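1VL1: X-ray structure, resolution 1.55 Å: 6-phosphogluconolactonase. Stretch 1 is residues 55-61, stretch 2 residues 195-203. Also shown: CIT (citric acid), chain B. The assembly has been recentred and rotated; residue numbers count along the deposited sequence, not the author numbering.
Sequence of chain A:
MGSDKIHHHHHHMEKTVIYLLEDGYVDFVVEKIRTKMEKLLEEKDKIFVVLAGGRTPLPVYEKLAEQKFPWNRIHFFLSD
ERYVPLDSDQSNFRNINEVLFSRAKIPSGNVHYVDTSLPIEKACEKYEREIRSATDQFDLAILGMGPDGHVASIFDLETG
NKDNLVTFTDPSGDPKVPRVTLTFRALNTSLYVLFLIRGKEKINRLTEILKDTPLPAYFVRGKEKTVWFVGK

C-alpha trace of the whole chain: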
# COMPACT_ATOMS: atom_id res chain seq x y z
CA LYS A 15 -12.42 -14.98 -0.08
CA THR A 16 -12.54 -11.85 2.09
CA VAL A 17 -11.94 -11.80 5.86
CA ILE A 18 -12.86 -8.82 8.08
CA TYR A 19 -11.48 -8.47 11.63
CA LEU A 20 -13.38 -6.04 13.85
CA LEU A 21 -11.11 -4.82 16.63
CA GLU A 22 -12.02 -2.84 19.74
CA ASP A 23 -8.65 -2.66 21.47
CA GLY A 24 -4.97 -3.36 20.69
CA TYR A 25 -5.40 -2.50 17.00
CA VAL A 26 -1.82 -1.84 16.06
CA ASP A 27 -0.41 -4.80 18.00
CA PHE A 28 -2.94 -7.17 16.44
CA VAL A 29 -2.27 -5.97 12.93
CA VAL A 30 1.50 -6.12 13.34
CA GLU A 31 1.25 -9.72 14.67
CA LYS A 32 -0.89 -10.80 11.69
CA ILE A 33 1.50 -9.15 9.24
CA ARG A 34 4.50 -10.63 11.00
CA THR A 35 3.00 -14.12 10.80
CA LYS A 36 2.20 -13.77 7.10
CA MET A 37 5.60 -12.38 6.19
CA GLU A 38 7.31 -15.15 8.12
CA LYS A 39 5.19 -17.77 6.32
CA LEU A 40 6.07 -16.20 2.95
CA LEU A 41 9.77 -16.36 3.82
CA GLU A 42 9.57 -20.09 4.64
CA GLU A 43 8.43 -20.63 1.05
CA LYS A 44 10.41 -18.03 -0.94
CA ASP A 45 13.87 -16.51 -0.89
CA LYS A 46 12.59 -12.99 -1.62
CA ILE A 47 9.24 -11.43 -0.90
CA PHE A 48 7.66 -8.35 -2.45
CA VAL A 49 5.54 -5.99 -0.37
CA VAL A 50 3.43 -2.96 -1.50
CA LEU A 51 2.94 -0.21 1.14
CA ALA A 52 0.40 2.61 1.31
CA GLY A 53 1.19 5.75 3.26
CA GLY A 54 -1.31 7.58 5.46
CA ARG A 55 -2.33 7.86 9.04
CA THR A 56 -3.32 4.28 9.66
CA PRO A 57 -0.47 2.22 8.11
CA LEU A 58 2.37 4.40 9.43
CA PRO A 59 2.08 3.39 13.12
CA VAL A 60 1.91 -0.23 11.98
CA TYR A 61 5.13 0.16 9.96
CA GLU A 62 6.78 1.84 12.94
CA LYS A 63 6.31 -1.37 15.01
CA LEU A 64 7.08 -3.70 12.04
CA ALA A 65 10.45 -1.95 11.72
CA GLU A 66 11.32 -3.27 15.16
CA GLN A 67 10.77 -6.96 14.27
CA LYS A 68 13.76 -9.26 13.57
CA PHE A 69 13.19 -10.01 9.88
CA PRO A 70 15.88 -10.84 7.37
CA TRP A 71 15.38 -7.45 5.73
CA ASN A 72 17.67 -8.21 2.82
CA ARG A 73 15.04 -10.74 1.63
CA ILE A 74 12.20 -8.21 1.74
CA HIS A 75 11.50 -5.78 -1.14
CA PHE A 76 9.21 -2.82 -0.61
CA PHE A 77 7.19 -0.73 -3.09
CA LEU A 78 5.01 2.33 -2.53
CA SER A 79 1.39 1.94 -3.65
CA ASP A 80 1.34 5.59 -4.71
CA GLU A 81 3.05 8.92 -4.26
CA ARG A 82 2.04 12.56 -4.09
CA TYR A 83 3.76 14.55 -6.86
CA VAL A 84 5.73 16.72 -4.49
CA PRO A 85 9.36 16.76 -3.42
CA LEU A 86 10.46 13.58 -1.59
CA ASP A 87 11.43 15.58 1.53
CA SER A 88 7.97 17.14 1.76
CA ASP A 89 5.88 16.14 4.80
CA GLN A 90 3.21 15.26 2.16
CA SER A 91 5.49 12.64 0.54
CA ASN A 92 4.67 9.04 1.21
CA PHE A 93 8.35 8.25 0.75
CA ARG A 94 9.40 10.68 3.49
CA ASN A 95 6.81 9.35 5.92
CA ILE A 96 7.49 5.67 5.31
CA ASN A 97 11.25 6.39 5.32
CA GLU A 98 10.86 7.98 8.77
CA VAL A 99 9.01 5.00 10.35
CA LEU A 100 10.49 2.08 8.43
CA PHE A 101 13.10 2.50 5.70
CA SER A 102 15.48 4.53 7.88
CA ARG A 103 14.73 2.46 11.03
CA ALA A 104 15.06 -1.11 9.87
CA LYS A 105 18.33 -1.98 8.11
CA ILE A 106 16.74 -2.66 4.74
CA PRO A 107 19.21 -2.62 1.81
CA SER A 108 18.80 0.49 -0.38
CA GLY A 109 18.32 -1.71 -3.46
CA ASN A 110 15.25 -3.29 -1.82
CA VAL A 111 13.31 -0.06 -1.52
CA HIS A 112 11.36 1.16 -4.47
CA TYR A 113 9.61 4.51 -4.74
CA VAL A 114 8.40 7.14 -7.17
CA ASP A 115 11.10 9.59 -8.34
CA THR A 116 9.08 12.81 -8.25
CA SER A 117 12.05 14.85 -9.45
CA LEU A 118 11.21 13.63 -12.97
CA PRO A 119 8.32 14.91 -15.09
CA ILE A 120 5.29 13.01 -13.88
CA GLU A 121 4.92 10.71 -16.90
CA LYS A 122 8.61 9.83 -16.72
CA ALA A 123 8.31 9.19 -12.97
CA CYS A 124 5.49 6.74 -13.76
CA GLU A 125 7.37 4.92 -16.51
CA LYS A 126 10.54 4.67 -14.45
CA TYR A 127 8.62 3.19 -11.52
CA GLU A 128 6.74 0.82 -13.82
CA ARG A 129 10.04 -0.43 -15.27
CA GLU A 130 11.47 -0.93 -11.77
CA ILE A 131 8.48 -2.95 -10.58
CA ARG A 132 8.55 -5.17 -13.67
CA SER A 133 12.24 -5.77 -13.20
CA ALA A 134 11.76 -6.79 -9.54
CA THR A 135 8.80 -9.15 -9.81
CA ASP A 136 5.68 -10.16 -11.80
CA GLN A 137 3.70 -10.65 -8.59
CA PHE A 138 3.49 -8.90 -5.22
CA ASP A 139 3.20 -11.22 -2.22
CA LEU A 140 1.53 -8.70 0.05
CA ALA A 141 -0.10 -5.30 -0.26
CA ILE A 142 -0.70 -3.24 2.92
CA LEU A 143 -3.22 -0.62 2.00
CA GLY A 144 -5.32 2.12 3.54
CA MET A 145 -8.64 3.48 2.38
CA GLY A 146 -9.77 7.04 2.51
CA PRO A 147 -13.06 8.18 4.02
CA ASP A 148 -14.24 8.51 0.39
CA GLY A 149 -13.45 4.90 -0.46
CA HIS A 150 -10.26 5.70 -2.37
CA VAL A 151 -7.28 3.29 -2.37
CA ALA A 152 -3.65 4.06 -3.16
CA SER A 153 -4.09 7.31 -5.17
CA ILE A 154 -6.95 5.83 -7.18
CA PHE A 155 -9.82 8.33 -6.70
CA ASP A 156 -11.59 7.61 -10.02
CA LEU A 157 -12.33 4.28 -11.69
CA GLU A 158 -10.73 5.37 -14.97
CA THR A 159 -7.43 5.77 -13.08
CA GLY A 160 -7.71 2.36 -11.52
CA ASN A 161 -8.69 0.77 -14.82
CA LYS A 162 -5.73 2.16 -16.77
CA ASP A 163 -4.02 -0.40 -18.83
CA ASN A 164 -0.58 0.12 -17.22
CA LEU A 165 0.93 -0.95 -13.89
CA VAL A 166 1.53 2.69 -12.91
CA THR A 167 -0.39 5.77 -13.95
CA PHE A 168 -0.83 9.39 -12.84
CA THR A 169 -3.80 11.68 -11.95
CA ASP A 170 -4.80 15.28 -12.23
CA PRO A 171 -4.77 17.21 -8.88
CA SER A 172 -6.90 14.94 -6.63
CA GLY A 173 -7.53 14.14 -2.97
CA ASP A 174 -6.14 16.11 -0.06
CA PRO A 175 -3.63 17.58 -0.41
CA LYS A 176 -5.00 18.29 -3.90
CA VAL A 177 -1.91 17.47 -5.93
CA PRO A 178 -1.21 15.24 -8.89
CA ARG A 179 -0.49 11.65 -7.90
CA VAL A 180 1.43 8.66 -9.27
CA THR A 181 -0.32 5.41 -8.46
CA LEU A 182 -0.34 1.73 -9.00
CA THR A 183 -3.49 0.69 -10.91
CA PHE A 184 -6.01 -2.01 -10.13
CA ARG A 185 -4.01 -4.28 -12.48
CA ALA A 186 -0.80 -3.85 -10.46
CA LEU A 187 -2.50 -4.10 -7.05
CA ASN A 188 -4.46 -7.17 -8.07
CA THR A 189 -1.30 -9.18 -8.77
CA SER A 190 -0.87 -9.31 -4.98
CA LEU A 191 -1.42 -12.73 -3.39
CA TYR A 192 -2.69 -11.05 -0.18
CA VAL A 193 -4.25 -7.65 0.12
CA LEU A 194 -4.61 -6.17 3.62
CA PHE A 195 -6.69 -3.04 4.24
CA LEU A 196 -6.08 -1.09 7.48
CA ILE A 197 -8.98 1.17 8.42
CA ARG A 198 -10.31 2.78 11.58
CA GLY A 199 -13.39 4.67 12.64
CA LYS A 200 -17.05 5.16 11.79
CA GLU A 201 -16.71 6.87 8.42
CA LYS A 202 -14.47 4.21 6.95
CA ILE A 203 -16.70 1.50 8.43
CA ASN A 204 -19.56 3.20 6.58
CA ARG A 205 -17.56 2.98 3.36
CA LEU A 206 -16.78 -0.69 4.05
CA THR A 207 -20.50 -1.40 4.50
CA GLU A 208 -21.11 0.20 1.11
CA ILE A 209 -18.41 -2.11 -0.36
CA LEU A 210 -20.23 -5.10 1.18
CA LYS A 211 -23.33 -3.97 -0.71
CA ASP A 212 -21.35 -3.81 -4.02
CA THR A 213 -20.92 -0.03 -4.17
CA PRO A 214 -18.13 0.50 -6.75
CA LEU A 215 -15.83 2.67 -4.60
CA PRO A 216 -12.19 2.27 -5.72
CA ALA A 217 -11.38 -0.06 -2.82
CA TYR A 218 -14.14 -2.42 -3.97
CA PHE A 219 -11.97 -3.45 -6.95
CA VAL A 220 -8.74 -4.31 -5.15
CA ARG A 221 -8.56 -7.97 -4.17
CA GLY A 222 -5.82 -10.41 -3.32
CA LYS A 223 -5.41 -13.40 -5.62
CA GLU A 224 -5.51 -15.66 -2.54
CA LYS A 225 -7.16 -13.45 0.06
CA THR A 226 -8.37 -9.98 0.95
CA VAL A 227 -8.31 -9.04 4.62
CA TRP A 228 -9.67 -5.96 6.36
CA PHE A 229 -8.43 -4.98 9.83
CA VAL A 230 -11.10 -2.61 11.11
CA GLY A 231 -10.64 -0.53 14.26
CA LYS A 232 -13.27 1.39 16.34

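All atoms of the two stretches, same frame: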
# COMPACT_ATOMS: atom_id res chain seq x y z
N ARG A 55 -2.34 7.81 7.58
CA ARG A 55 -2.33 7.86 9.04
C ARG A 55 -2.50 6.53 9.69
O ARG A 55 -2.05 6.36 10.81
CB ARG A 55 -3.38 8.85 9.52
CG ARG A 55 -3.00 10.25 9.03
CD ARG A 55 -3.82 11.40 9.58
NE ARG A 55 -5.12 11.55 8.90
CZ ARG A 55 -6.14 12.21 9.45
NH1 ARG A 55 -6.01 12.76 10.65
NH2 ARG A 55 -7.29 12.31 8.82
N THR A 56 -3.16 5.58 9.03
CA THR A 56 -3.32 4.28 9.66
C THR A 56 -2.15 3.30 9.49
O THR A 56 -1.77 2.68 10.47
CB THR A 56 -4.66 3.63 9.31
OG1 THR A 56 -5.70 4.54 9.65
CG2 THR A 56 -4.89 2.46 10.17
N PRO A 57 -1.63 3.09 8.28
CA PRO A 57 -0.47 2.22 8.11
C PRO A 57 0.82 2.66 8.84
O PRO A 57 1.59 1.82 9.27
CB PRO A 57 -0.31 2.20 6.59
CG PRO A 57 -1.67 2.51 6.04
CD PRO A 57 -2.18 3.52 6.98
N LEU A 58 1.06 3.95 8.93
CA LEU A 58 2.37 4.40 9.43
C LEU A 58 2.70 3.88 10.83
O LEU A 58 3.83 3.36 11.02
CB LEU A 58 2.52 5.93 9.36
CG LEU A 58 2.58 6.49 7.94
CD1 LEU A 58 2.43 7.97 7.93
CD2 LEU A 58 3.88 6.04 7.29
N PRO A 59 1.79 3.95 11.80
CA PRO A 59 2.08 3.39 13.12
C PRO A 59 2.32 1.89 13.07
O PRO A 59 3.09 1.38 13.87
CB PRO A 59 0.81 3.71 13.96
CG PRO A 59 0.18 4.77 13.24
CD PRO A 59 0.51 4.66 11.82
N VAL A 60 1.64 1.19 12.18
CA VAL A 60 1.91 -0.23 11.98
C VAL A 60 3.32 -0.48 11.47
O VAL A 60 4.05 -1.30 12.00
CB VAL A 60 0.85 -0.88 11.10
CG1 VAL A 60 1.26 -2.26 10.69
CG2 VAL A 60 -0.54 -0.86 11.84
N TYR A 61 3.75 0.29 10.49
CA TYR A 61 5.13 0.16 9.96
C TYR A 61 6.16 0.44 11.03
O TYR A 61 7.25 -0.20 11.07
CB TYR A 61 5.36 1.15 8.82
CG TYR A 61 4.42 1.00 7.64
CD1 TYR A 61 3.70 -0.19 7.42
CD2 TYR A 61 4.24 2.03 6.74
CE1 TYR A 61 2.87 -0.34 6.37
CE2 TYR A 61 3.39 1.91 5.69
CZ TYR A 61 2.71 0.70 5.49
OH TYR A 61 1.87 0.57 4.44
N PHE A 195 -6.24 -4.43 4.08
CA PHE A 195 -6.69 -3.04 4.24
C PHE A 195 -6.67 -2.71 5.74
O PHE A 195 -7.15 -3.49 6.54
CB PHE A 195 -8.14 -2.85 3.75
CG PHE A 195 -8.26 -2.82 2.25
CD1 PHE A 195 -8.09 -1.61 1.56
CD2 PHE A 195 -8.61 -3.96 1.54
CE1 PHE A 195 -8.19 -1.56 0.19
CE2 PHE A 195 -8.75 -3.88 0.16
CZ PHE A 195 -8.54 -2.74 -0.49
N LEU A 196 -6.17 -1.53 6.09
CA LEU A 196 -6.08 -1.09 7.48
C LEU A 196 -6.91 0.17 7.62
O LEU A 196 -6.53 1.19 7.04
CB LEU A 196 -4.63 -0.77 7.81
CG LEU A 196 -3.66 -1.87 8.14
CD1 LEU A 196 -3.83 -3.09 7.40
CD2 LEU A 196 -2.24 -1.34 8.16
N ILE A 197 -8.04 0.07 8.31
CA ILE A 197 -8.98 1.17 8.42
C ILE A 197 -9.44 1.31 9.85
O ILE A 197 -9.51 0.30 10.58
CB ILE A 197 -10.19 1.06 7.48
CG1 ILE A 197 -11.03 -0.23 7.73
CG2 ILE A 197 -9.75 1.15 6.01
CD1 ILE A 197 -12.42 -0.03 7.17
N ARG A 198 -9.80 2.53 10.24
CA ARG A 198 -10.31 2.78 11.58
C ARG A 198 -11.39 3.84 11.54
O ARG A 198 -11.29 4.82 10.76
CB ARG A 198 -9.20 3.22 12.54
CG ARG A 198 -8.08 2.20 12.72
CD ARG A 198 -6.95 2.71 13.56
NE ARG A 198 -7.23 2.59 14.98
CZ ARG A 198 -6.28 2.62 15.93
NH1 ARG A 198 -4.99 2.75 15.62
NH2 ARG A 198 -6.63 2.49 17.18
N GLY A 199 -12.40 3.65 12.37
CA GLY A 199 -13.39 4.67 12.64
C GLY A 199 -14.67 4.53 11.84
O GLY A 199 -14.76 3.81 10.85
N LYS A 200 -15.67 5.30 12.28
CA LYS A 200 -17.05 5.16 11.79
C LYS A 200 -17.19 5.47 10.32
O LYS A 200 -17.90 4.78 9.61
CB LYS A 200 -18.00 6.04 12.61
CG LYS A 200 -18.26 5.45 13.98
CD LYS A 200 -19.26 6.21 14.83
CE LYS A 200 -19.48 5.46 16.15
NZ LYS A 200 -20.17 6.28 17.18
N GLU A 201 -16.54 6.51 9.84
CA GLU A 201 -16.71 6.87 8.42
C GLU A 201 -16.20 5.81 7.48
O GLU A 201 -16.83 5.53 6.44
CB GLU A 201 -16.04 8.21 8.10
CG GLU A 201 -16.58 8.88 6.86
CD GLU A 201 -18.03 9.36 6.97
OE1 GLU A 201 -18.72 9.15 8.00
OE2 GLU A 201 -18.48 10.01 6.00
N LYS A 202 -15.04 5.24 7.80
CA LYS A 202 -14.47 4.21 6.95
C LYS A 202 -15.25 2.91 7.08
O LYS A 202 -15.43 2.20 6.12
CB LYS A 202 -13.01 4.01 7.22
CG LYS A 202 -12.23 5.28 6.92
CD LYS A 202 -10.82 5.06 6.99
CE LYS A 202 -10.07 6.38 6.81
NZ LYS A 202 -8.62 6.05 6.80
N ILE A 203 -15.75 2.62 8.28
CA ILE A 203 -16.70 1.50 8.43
C ILE A 203 -17.93 1.70 7.53
O ILE A 203 -18.39 0.78 6.85
CB ILE A 203 -17.13 1.33 9.92
CG1 ILE A 203 -15.96 0.79 10.73
CG2 ILE A 203 -18.29 0.36 9.98
CD1 ILE A 203 -16.11 0.95 12.18
C1 CIT B . -6.62 8.16 5.48
O1 CIT B . -6.48 7.50 6.55
O2 CIT B . -7.56 8.98 5.34
C2 CIT B . -5.64 7.93 4.36
C3 CIT B . -5.13 9.25 3.76
O7 CIT B . -6.22 9.83 2.98
C4 CIT B . -3.89 9.05 2.85
C5 CIT B . -4.26 8.12 1.70
O3 CIT B . -4.48 6.89 1.95
O4 CIT B . -4.33 8.52 0.49
C6 CIT B . -4.69 10.20 4.89
O5 CIT B . -4.06 9.77 5.89
O6 CIT B . -4.97 11.42 4.78
O HOH W 1 -8.30 4.84 9.32
O HOH W 2 -3.14 3.08 13.28

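No direct hydrogen bond joins the two stretches; their polar link runs through two waters and a bound citrate, probably acquired from the crystallisation liquor. Water 1 is the centre of this arrangement. It lies 2.6 Å from Thr56 OG1, accepts a hydrogen bond from the backbone Arg198 N at 2.9 Å, and accepts another from Lys202 NZ at 2.8 Å. The threonine hydroxyl and the lysine amine are themselves 4.4 Å apart (Thr56 OG1 to Lys202 NZ), a gap the water spans. Water 2 makes a second bridge, donating to Thr56 O at 3.2 Å and accepting from Arg198 NH1 at 3.0 Å. Citrate connects the stretches again: Arg55 N donates to CIT O5 (3.1 Å) and Lys202 NZ to CIT O1 (2.6 Å). The lysine can reach both water and citrate because its side chain is extended, with chi2 to chi4 all t.

Thr56 and Leu196 supply most of the 251 Å² buried, and their CA atoms are 6.4 Å apart. With chi1 in m, Thr56 turns OG1 to water 1 while its methyl CG2 packs 3.8 Å from Leu196 O, 4.0 Å from Leu196 CB and 4.0 Å from Arg198 CD. A threonine thus serves the wet and the apolar parts of the contact together. Leu196 points from its strand toward the other stretch, where its CD2 methyl lies 4.3 Å from Pro57 CB and 4.1 Å from Val60 CG2. Pro57 and Val60 are three residues apart, and these three buried side chains form a small apolar patch.

Strand alternation directs Leu196 and Arg198 toward the contact and Ile197 away. Gly199, with phi/psi of 98/167, then caps the helix that carries Lys202; a CB here would jam against the preceding carbonyl oxygen, so the backbone calls for glycine.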